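PDB 6NOB: beta-fructofuranosidase from Bifidobacterium adolescentis, which probably hydrolyses terminal beta-D-fructofuranoside bonds, as in sucrose, like other glycoside hydrolases of family 32. Local coordinates for residues L363-P377 with T386-K398. Numbering follows the deposited sequence.
Sequences LADFGHQIARTYECP and TVAVGALMHYRDK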
ATOM      1  N   LEU A 363      -0.039  16.575 -15.483  1.00 37.37           N
ATOM      2  CA  LEU A 363      -0.521  17.278 -14.303  1.00 35.09           C
ATOM      3  C   LEU A 363       0.662  17.810 -13.508  1.00 35.34           C
ATOM      4  O   LEU A 363       1.661  17.110 -13.322  1.00 30.98           O
ATOM      5  CB  LEU A 363      -1.375  16.359 -13.418  1.00 35.50           C
ATOM      6  CG  LEU A 363      -1.912  16.975 -12.124  1.00 38.57           C
ATOM      7  CD1 LEU A 363      -2.937  18.051 -12.438  1.00 37.03           C
ATOM      8  CD2 LEU A 363      -2.511  15.911 -11.212  1.00 33.54           C
ATOM      9  N   ALA A 364       0.544  19.053 -13.053  1.00 36.44           N
ATOM     10  CA  ALA A 364       1.480  19.644 -12.108  1.00 39.37           C
ATOM     11  C   ALA A 364       0.673  20.322 -11.013  1.00 40.51           C
ATOM     12  O   ALA A 364      -0.291  21.038 -11.305  1.00 44.87           O
ATOM     13  CB  ALA A 364       2.418  20.648 -12.790  1.00 29.31           C
ATOM     14  N   ASP A 365       1.052  20.091  -9.758  1.00 36.15           N
ATOM     15  CA  ASP A 365       0.309  20.609  -8.609  1.00 36.74           C
ATOM     16  C   ASP A 365       0.996  21.884  -8.131  1.00 40.18           C
ATOM     17  O   ASP A 365       1.854  21.855  -7.249  1.00 39.50           O
ATOM     18  CB  ASP A 365       0.224  19.565  -7.501  1.00 39.93           C
ATOM     19  CG  ASP A 365      -0.830  19.901  -6.458  1.00 42.60           C
ATOM     20  OD1 ASP A 365      -1.230  21.082  -6.363  1.00 41.10           O
ATOM     21  OD2 ASP A 365      -1.252  18.985  -5.721  1.00 38.92           O
ATOM     22  N   PHE A 366       0.604  23.019  -8.714  1.00 41.33           N
ATOM     23  CA  PHE A 366       1.152  24.296  -8.275  1.00 43.74           C
ATOM     24  C   PHE A 366       0.512  24.787  -6.986  1.00 46.22           C
ATOM     25  O   PHE A 366       1.128  25.583  -6.269  1.00 49.44           O
ATOM     26  CB  PHE A 366       1.002  25.350  -9.371  1.00 38.83           C
ATOM     27  CG  PHE A 366       2.196  25.446 -10.271  1.00 44.10           C
ATOM     28  CD1 PHE A 366       2.327  24.599 -11.362  1.00 42.67           C
ATOM     29  CD2 PHE A 366       3.204  26.364 -10.015  1.00 43.96           C
ATOM     30  CE1 PHE A 366       3.433  24.675 -12.188  1.00 40.90           C
ATOM     31  CE2 PHE A 366       4.312  26.446 -10.836  1.00 40.98           C
ATOM     32  CZ  PHE A 366       4.426  25.602 -11.924  1.00 45.30           C
ATOM     33  N   GLY A 367      -0.702  24.331  -6.671  1.00 45.24           N
ATOM     34  CA  GLY A 367      -1.271  24.627  -5.369  1.00 46.04           C
ATOM     35  C   GLY A 367      -0.436  24.069  -4.235  1.00 49.22           C
ATOM     36  O   GLY A 367      -0.419  24.631  -3.137  1.00 52.37           O
ATOM     37  N   HIS A 368       0.273  22.973  -4.483  1.00 47.31           N
ATOM     38  CA  HIS A 368       1.149  22.345  -3.502  1.00 43.26           C
ATOM     39  C   HIS A 368       2.577  22.265  -4.028  1.00 42.85           C
ATOM     40  O   HIS A 368       3.263  21.253  -3.872  1.00 34.80           O
ATOM     41  CB  HIS A 368       0.627  20.964  -3.120  1.00 39.81           C
ATOM     42  CG  HIS A 368      -0.754  20.985  -2.544  1.00 45.38           C
ATOM     43  ND1 HIS A 368      -1.863  20.566  -3.249  1.00 42.13           N
ATOM     44  CD2 HIS A 368      -1.209  21.394  -1.335  1.00 43.14           C
ATOM     45  CE1 HIS A 368      -2.938  20.708  -2.496  1.00 45.06           C
ATOM     46  NE2 HIS A 368      -2.570  21.208  -1.330  1.00 46.64           N
ATOM     47  N   GLN A 369       3.044  23.348  -4.651  1.00 48.58           N
ATOM     48  CA  GLN A 369       4.362  23.341  -5.271  1.00 47.29           C
ATOM     49  C   GLN A 369       5.498  23.271  -4.259  1.00 43.34           C
ATOM     50  O   GLN A 369       6.628  22.959  -4.649  1.00 40.27           O
ATOM     51  CB  GLN A 369       4.528  24.575  -6.157  1.00 44.61           C
ATOM     52  CG  GLN A 369       4.785  25.857  -5.410  1.00 56.33           C
ATOM     53  CD  GLN A 369       5.343  26.933  -6.315  1.00 65.30           C
ATOM     54  OE1 GLN A 369       4.645  27.885  -6.673  1.00 69.93           O
ATOM     55  NE2 GLN A 369       6.605  26.784  -6.699  1.00 62.15           N
ATOM     56  N   ILE A 370       5.237  23.544  -2.979  1.00 40.12           N
ATOM     57  CA  ILE A 370       6.291  23.393  -1.984  1.00 43.20           C
ATOM     58  C   ILE A 370       6.544  21.931  -1.640  1.00 41.75           C
ATOM     59  O   ILE A 370       7.581  21.616  -1.042  1.00 39.91           O
ATOM     60  CB  ILE A 370       5.977  24.191  -0.707  1.00 46.43           C
ATOM     61  CG1 ILE A 370       4.659  23.726  -0.085  1.00 39.20           C
ATOM     62  CG2 ILE A 370       5.929  25.679  -1.007  1.00 35.04           C
ATOM     63  CD1 ILE A 370       4.350  24.401   1.235  1.00 35.17           C
ATOM     64  N   ALA A 371       5.634  21.026  -1.996  1.00 36.58           N
ATOM     65  CA  ALA A 371       5.906  19.607  -1.818  1.00 32.83           C
ATOM     66  C   ALA A 371       7.088  19.195  -2.688  1.00 31.14           C
ATOM     67  O   ALA A 371       7.297  19.730  -3.781  1.00 35.15           O
ATOM     68  CB  ALA A 371       4.673  18.770  -2.165  1.00 29.08           C
ATOM     69  N   ARG A 372       7.874  18.238  -2.187  1.00 29.33           N
ATOM     70  CA  ARG A 372       9.104  17.857  -2.877  1.00 34.26           C
ATOM     71  C   ARG A 372       8.811  17.254  -4.244  1.00 36.83           C
ATOM     72  O   ARG A 372       9.370  17.686  -5.259  1.00 43.02           O
ATOM     73  CB  ARG A 372       9.911  16.871  -2.034  1.00 35.77           C
ATOM     74  CG  ARG A 372      11.140  16.351  -2.769  1.00 36.75           C
ATOM     75  CD  ARG A 372      11.716  15.107  -2.126  1.00 33.18           C
ATOM     76  NE  ARG A 372      12.876  14.618  -2.865  1.00 33.56           N
ATOM     77  CZ  ARG A 372      14.131  14.949  -2.580  1.00 41.01           C
ATOM     78  NH1 ARG A 372      14.385  15.768  -1.569  1.00 28.65           N
ATOM     79  NH2 ARG A 372      15.129  14.462  -3.304  1.00 37.64           N
ATOM     80  N   THR A 373       7.940  16.251  -4.288  1.00 34.95           N
ATOM     81  CA  THR A 373       7.705  15.486  -5.506  1.00 31.20           C
ATOM     82  C   THR A 373       6.488  14.598  -5.285  1.00 35.77           C
ATOM     83  O   THR A 373       5.971  14.483  -4.170  1.00 39.77           O
ATOM     84  CB  THR A 373       8.936  14.651  -5.884  1.00 31.80           C
ATOM     85  OG1 THR A 373       8.777  14.119  -7.205  1.00 34.06           O
ATOM     86  CG2 THR A 373       9.135  13.509  -4.898  1.00 29.77           C
ATOM     87  N   TYR A 374       6.031  13.980  -6.369  1.00 37.94           N
ATOM     88  CA  TYR A 374       4.935  13.029  -6.301  1.00 34.56           C
ATOM     89  C   TYR A 374       5.449  11.649  -5.907  1.00 33.41           C
ATOM     90  O   TYR A 374       6.627  11.323  -6.072  1.00 37.67           O
ATOM     91  CB  TYR A 374       4.217  12.931  -7.647  1.00 28.80           C
ATOM     92  CG  TYR A 374       3.048  13.869  -7.829  1.00 32.43           C
ATOM     93  CD1 TYR A 374       1.990  13.883  -6.927  1.00 33.58           C
ATOM     94  CD2 TYR A 374       2.992  14.729  -8.918  1.00 31.73           C
ATOM     95  CE1 TYR A 374       0.915  14.737  -7.103  1.00 35.30           C
ATOM     96  CE2 TYR A 374       1.921  15.585  -9.102  1.00 31.14           C
ATOM     97  CZ  TYR A 374       0.886  15.583  -8.193  1.00 32.11           C
ATOM     98  OH  TYR A 374      -0.178  16.437  -8.377  1.00 35.25           O
ATOM     99  N   GLU A 375       4.538  10.834  -5.384  1.00 30.87           N
ATOM    100  CA  GLU A 375       4.771   9.412  -5.195  1.00 34.34           C
ATOM    101  C   GLU A 375       3.491   8.663  -5.540  1.00 36.98           C
ATOM    102  O   GLU A 375       2.389   9.143  -5.261  1.00 33.90           O
ATOM    103  CB  GLU A 375       5.213   9.091  -3.758  1.00 40.19           C
ATOM    104  CG  GLU A 375       6.699   9.335  -3.510  1.00 45.94           C
ATOM    105  CD  GLU A 375       7.205   8.695  -2.230  1.00 49.85           C
ATOM    106  OE1 GLU A 375       6.527   8.819  -1.189  1.00 52.33           O
ATOM    107  OE2 GLU A 375       8.287   8.069  -2.268  1.00 51.21           O
ATOM    108  N   CYS A 376       3.648   7.500  -6.175  1.00 33.99           N
ATOM    109  CA  CYS A 376       2.560   6.589  -6.516  1.00 37.70           C
ATOM    110  C   CYS A 376       1.438   7.284  -7.282  1.00 40.11           C
ATOM    111  O   CYS A 376       0.329   7.439  -6.756  1.00 35.31           O
ATOM    112  CB  CYS A 376       2.009   5.932  -5.248  1.00 42.35           C
ATOM    113  SG  CYS A 376       3.260   4.999  -4.321  1.00 45.27           S
ATOM    114  N   PRO A 377       1.678   7.701  -8.522  1.00 38.39           N
ATOM    115  CA  PRO A 377       0.626   8.347  -9.307  1.00 30.39           C
ATOM    116  C   PRO A 377      -0.306   7.318  -9.934  1.00 36.73           C
ATOM    117  O   PRO A 377      -0.040   6.115  -9.948  1.00 40.96           O
ATOM    118  CB  PRO A 377       1.414   9.100 -10.379  1.00 30.68           C
ATOM    119  CG  PRO A 377       2.596   8.217 -10.622  1.00 38.18           C
ATOM    120  CD  PRO A 377       2.939   7.603  -9.278  1.00 40.86           C
ATOM    121  N   THR A 386     -12.019  11.941 -16.140  1.00 40.71           N
ATOM    122  CA  THR A 386     -10.625  11.560 -15.946  1.00 39.19           C
ATOM    123  C   THR A 386     -10.174  11.956 -14.545  1.00 38.69           C
ATOM    124  O   THR A 386     -10.429  13.078 -14.096  1.00 38.83           O
ATOM    125  CB  THR A 386      -9.730  12.224 -16.993  1.00 36.86           C
ATOM    126  OG1 THR A 386     -10.093  11.768 -18.304  1.00 39.52           O
ATOM    127  CG2 THR A 386      -8.265  11.884 -16.736  1.00 31.55           C
ATOM    128  N   VAL A 387      -9.503  11.033 -13.857  1.00 32.90           N
ATOM    129  CA  VAL A 387      -9.081  11.230 -12.475  1.00 33.59           C
ATOM    130  C   VAL A 387      -7.589  10.955 -12.367  1.00 42.23           C
ATOM    131  O   VAL A 387      -7.108   9.920 -12.844  1.00 41.58           O
ATOM    132  CB  VAL A 387      -9.860  10.323 -11.503  1.00 33.48           C
ATOM    133  CG1 VAL A 387      -9.395  10.556 -10.072  1.00 30.81           C
ATOM    134  CG2 VAL A 387     -11.362  10.560 -11.631  1.00 29.79           C
ATOM    135  N   ALA A 388      -6.860  11.874 -11.736  1.00 41.01           N
ATOM    136  CA  ALA A 388      -5.468  11.663 -11.365  1.00 42.59           C
ATOM    137  C   ALA A 388      -5.353  11.600  -9.848  1.00 41.32           C
ATOM    138  O   ALA A 388      -6.012  12.364  -9.134  1.00 41.39           O
ATOM    139  CB  ALA A 388      -4.563  12.770 -11.913  1.00 33.93           C
ATOM    140  N   VAL A 389      -4.525  10.678  -9.363  1.00 36.59           N
ATOM    141  CA  VAL A 389      -4.321  10.453  -7.936  1.00 36.47           C
ATOM    142  C   VAL A 389      -2.822  10.389  -7.674  1.00 42.71           C
ATOM    143  O   VAL A 389      -2.093   9.695  -8.390  1.00 47.56           O
ATOM    144  CB  VAL A 389      -5.010   9.157  -7.460  1.00 38.70           C
ATOM    145  CG1 VAL A 389      -4.767   8.933  -5.982  1.00 40.35           C
ATOM    146  CG2 VAL A 389      -6.505   9.203  -7.751  1.00 40.85           C
ATOM    147  N   GLY A 390      -2.362  11.116  -6.657  1.00 38.53           N
ATOM    148  CA  GLY A 390      -0.950  11.126  -6.324  1.00 33.25           C
ATOM    149  C   GLY A 390      -0.717  11.665  -4.931  1.00 37.30           C
ATOM    150  O   GLY A 390      -1.549  12.387  -4.374  1.00 40.28           O
ATOM    151  N   ALA A 391       0.438  11.306  -4.374  1.00 30.48           N
ATOM    152  CA  ALA A 391       0.814  11.683  -3.020  1.00 33.42           C
ATOM    153  C   ALA A 391       1.873  12.779  -3.045  1.00 40.91           C
ATOM    154  O   ALA A 391       2.733  12.817  -3.929  1.00 41.27           O
ATOM    155  CB  ALA A 391       1.335  10.471  -2.245  1.00 30.94           C
ATOM    156  N   LEU A 392       1.811  13.666  -2.054  1.00 40.93           N
ATOM    157  CA  LEU A 392       2.650  14.860  -1.999  1.00 40.06           C
ATOM    158  C   LEU A 392       3.727  14.679  -0.934  1.00 34.98           C
ATOM    159  O   LEU A 392       3.437  14.717   0.266  1.00 40.93           O
ATOM    160  CB  LEU A 392       1.799  16.095  -1.721  1.00 37.65           C
ATOM    161  CG  LEU A 392       0.759  16.379  -2.805  1.00 40.39           C
ATOM    162  CD1 LEU A 392      -0.269  17.391  -2.325  1.00 43.65           C
ATOM    163  CD2 LEU A 392       1.440  16.860  -4.076  1.00 37.50           C
ATOM    164  N   MET A 393       4.970  14.502  -1.376  1.00 35.80           N
ATOM    165  CA  MET A 393       6.067  14.232  -0.456  1.00 35.68           C
ATOM    166  C   MET A 393       6.437  15.473   0.345  1.00 37.90           C
ATOM    167  O   MET A 393       6.431  16.594  -0.173  1.00 36.84           O
ATOM    168  CB  MET A 393       7.295  13.745  -1.220  1.00 35.63           C
ATOM    169  CG  MET A 393       7.336  12.257  -1.483  1.00 47.65           C
ATOM    170  SD  MET A 393       9.036  11.652  -1.496  1.00 50.11           S
ATOM    171  CE  MET A 393       9.394  11.600   0.257  1.00 50.90           C
ATOM    172  N   HIS A 394       6.773  15.257   1.616  1.00 41.52           N
ATOM    173  CA  HIS A 394       7.354  16.292   2.471  1.00 43.27           C
ATOM    174  C   HIS A 394       6.436  17.506   2.585  1.00 48.87           C
ATOM    175  O   HIS A 394       6.887  18.654   2.573  1.00 48.14           O
ATOM    176  CB  HIS A 394       8.740  16.702   1.971  1.00 41.22           C
ATOM    177  CG  HIS A 394       9.750  15.599   2.025  1.00 41.74           C
ATOM    178  ND1 HIS A 394      10.982  15.688   1.414  1.00 41.74           N
ATOM    179  CD2 HIS A 394       9.711  14.384   2.620  1.00 42.50           C
ATOM    180  CE1 HIS A 394      11.657  14.572   1.628  1.00 43.49           C
ATOM    181  NE2 HIS A 394      10.908  13.765   2.357  1.00 43.17           N
ATOM    182  N   TYR A 395       5.137  17.251   2.696  1.00 46.22           N
ATOM    183  CA  TYR A 395       4.157  18.318   2.825  1.00 41.76           C
ATOM    184  C   TYR A 395       3.119  17.921   3.861  1.00 45.51           C
ATOM    185  O   TYR A 395       2.551  16.826   3.789  1.00 48.75           O
ATOM    186  CB  TYR A 395       3.472  18.616   1.485  1.00 38.07           C
ATOM    187  CG  TYR A 395       2.311  19.581   1.601  1.00 41.32           C
ATOM    188  CD1 TYR A 395       2.529  20.949   1.735  1.00 39.88           C
ATOM    189  CD2 TYR A 395       0.997  19.122   1.582  1.00 35.36           C
ATOM    190  CE1 TYR A 395       1.469  21.834   1.845  1.00 41.40           C
ATOM    191  CE2 TYR A 395      -0.071  19.999   1.693  1.00 38.86           C
ATOM    192  CZ  TYR A 395       0.171  21.354   1.825  1.00 43.21           C
ATOM    193  OH  TYR A 395      -0.887  22.230   1.937  1.00 41.65           O
ATOM    194  N   ARG A 396       2.884  18.806   4.821  1.00 42.16           N
ATOM    195  CA  ARG A 396       1.764  18.696   5.740  1.00 44.52           C
ATOM    196  C   ARG A 396       0.731  19.742   5.357  1.00 45.92           C
ATOM    197  O   ARG A 396       1.089  20.871   5.015  1.00 54.78           O
ATOM    198  CB  ARG A 396       2.207  18.900   7.191  1.00 45.13           C
ATOM    199  CG  ARG A 396       3.199  17.865   7.695  1.00 41.87           C
ATOM    200  CD  ARG A 396       3.592  18.131   9.140  1.00 35.51           C
ATOM    201  NE  ARG A 396       2.502  17.837  10.065  1.00 40.34           N
ATOM    202  CZ  ARG A 396       2.605  17.906  11.388  1.00 45.71           C
ATOM    203  NH1 ARG A 396       3.752  18.261  11.952  1.00 45.67           N
ATOM    204  NH2 ARG A 396       1.558  17.622  12.150  1.00 44.77           N
ATOM    205  N   ASP A 397      -0.545  19.369   5.395  1.00 39.49           N
ATOM    206  CA  ASP A 397      -1.580  20.340   5.075  1.00 47.49           C
ATOM    207  C   ASP A 397      -1.791  21.282   6.260  1.00 47.40           C
ATOM    208  O   ASP A 397      -1.164  21.145   7.315  1.00 49.07           O
ATOM    209  CB  ASP A 397      -2.875  19.640   4.651  1.00 47.85           C
ATOM    210  CG  ASP A 397      -3.416  18.678   5.702  1.00 49.70           C
ATOM    211  OD1 ASP A 397      -3.046  18.780   6.892  1.00 49.28           O
ATOM    212  OD2 ASP A 397      -4.235  17.809   5.326  1.00 51.51           O
ATOM    213  N   LYS A 398      -2.677  22.267   6.074  1.00 46.77           N
ATOM    214  CA  LYS A 398      -2.985  23.213   7.143  1.00 47.37           C
ATOM    215  C   LYS A 398      -3.406  22.500   8.419  1.00 50.58           C
ATOM    216  O   LYS A 398      -3.101  22.964   9.525  1.00 54.69           O
ATOM    217  CB  LYS A 398      -4.090  24.170   6.684  1.00 53.33           C
ATOM    218  CG  LYS A 398      -4.565  25.148   7.745  1.00 61.35           C
ATOM    219  CD  LYS A 398      -5.916  25.745   7.378  1.00 66.61           C
TER
HETATM  220  O   HOH W   1      12.776  17.451  -0.072  1.00 33.43           O
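Glu375 and Ala391 form a hydrogen-bonded antiparallel pair, with N to O distances of 3.1 Å from Glu375 N to Ala391 O and 3.0 Å from Ala391 N to Glu375 O. Farther along, Met393 N bonds Thr373 O, and Arg372 N returns a bond to Met393 O. Between these pairs, Tyr374 CA lies 3.2 Å from Ala391 O in a CA-H...O contact.

Leu392 splits its two methyls between two rings: CD1 sits over one face of the His368 imidazole, 3.9 Å from the centroid, while CD2 packs alongside Tyr374 CE1. The same imidazole turns its CD2 edge toward the Tyr395 ring in an offset edge-to-face pair, planes 63° apart. Tyr395 reaches it with CG anti to the backbone N (chi1 172°), and Ile370 CD1 meets this phenol at its edge. Without the phenol, as with an alanine at Tyr395, His368 and Ile370 would probably face a gap, and Thr316 and Gly318 N would lose their hydroxyl partner.

Polar contacts fix the imidazole's rotation: His368 ND1 bonds Asp365 OD2 at 3.0 Å, on the syn side but tilted out of the carboxylate plane, and NE2 bonds Thr316; OD2 also shares a hydrogen bond with Tyr408 OH. On the face that carries Glu375 and Ala391, Met393 CG and SD lie against the Glu375 carboxylate, whose OE2 is salt-bridged to Arg268. Arg372 runs beside His394, one water joining Arg372 NH1 and His394 ND1, while Glu231 and Asp266 pair with the guanidinium.

Glu375-Cys376-Pro377 matches the ECP signature of the family 32 beta-propeller, whose glutamate is the acid/base in family 32 enzymes and probably here; a bound PEG lies close. The backbone ladder, Met393 and Arg268 of the RDP motif probably keep it in place.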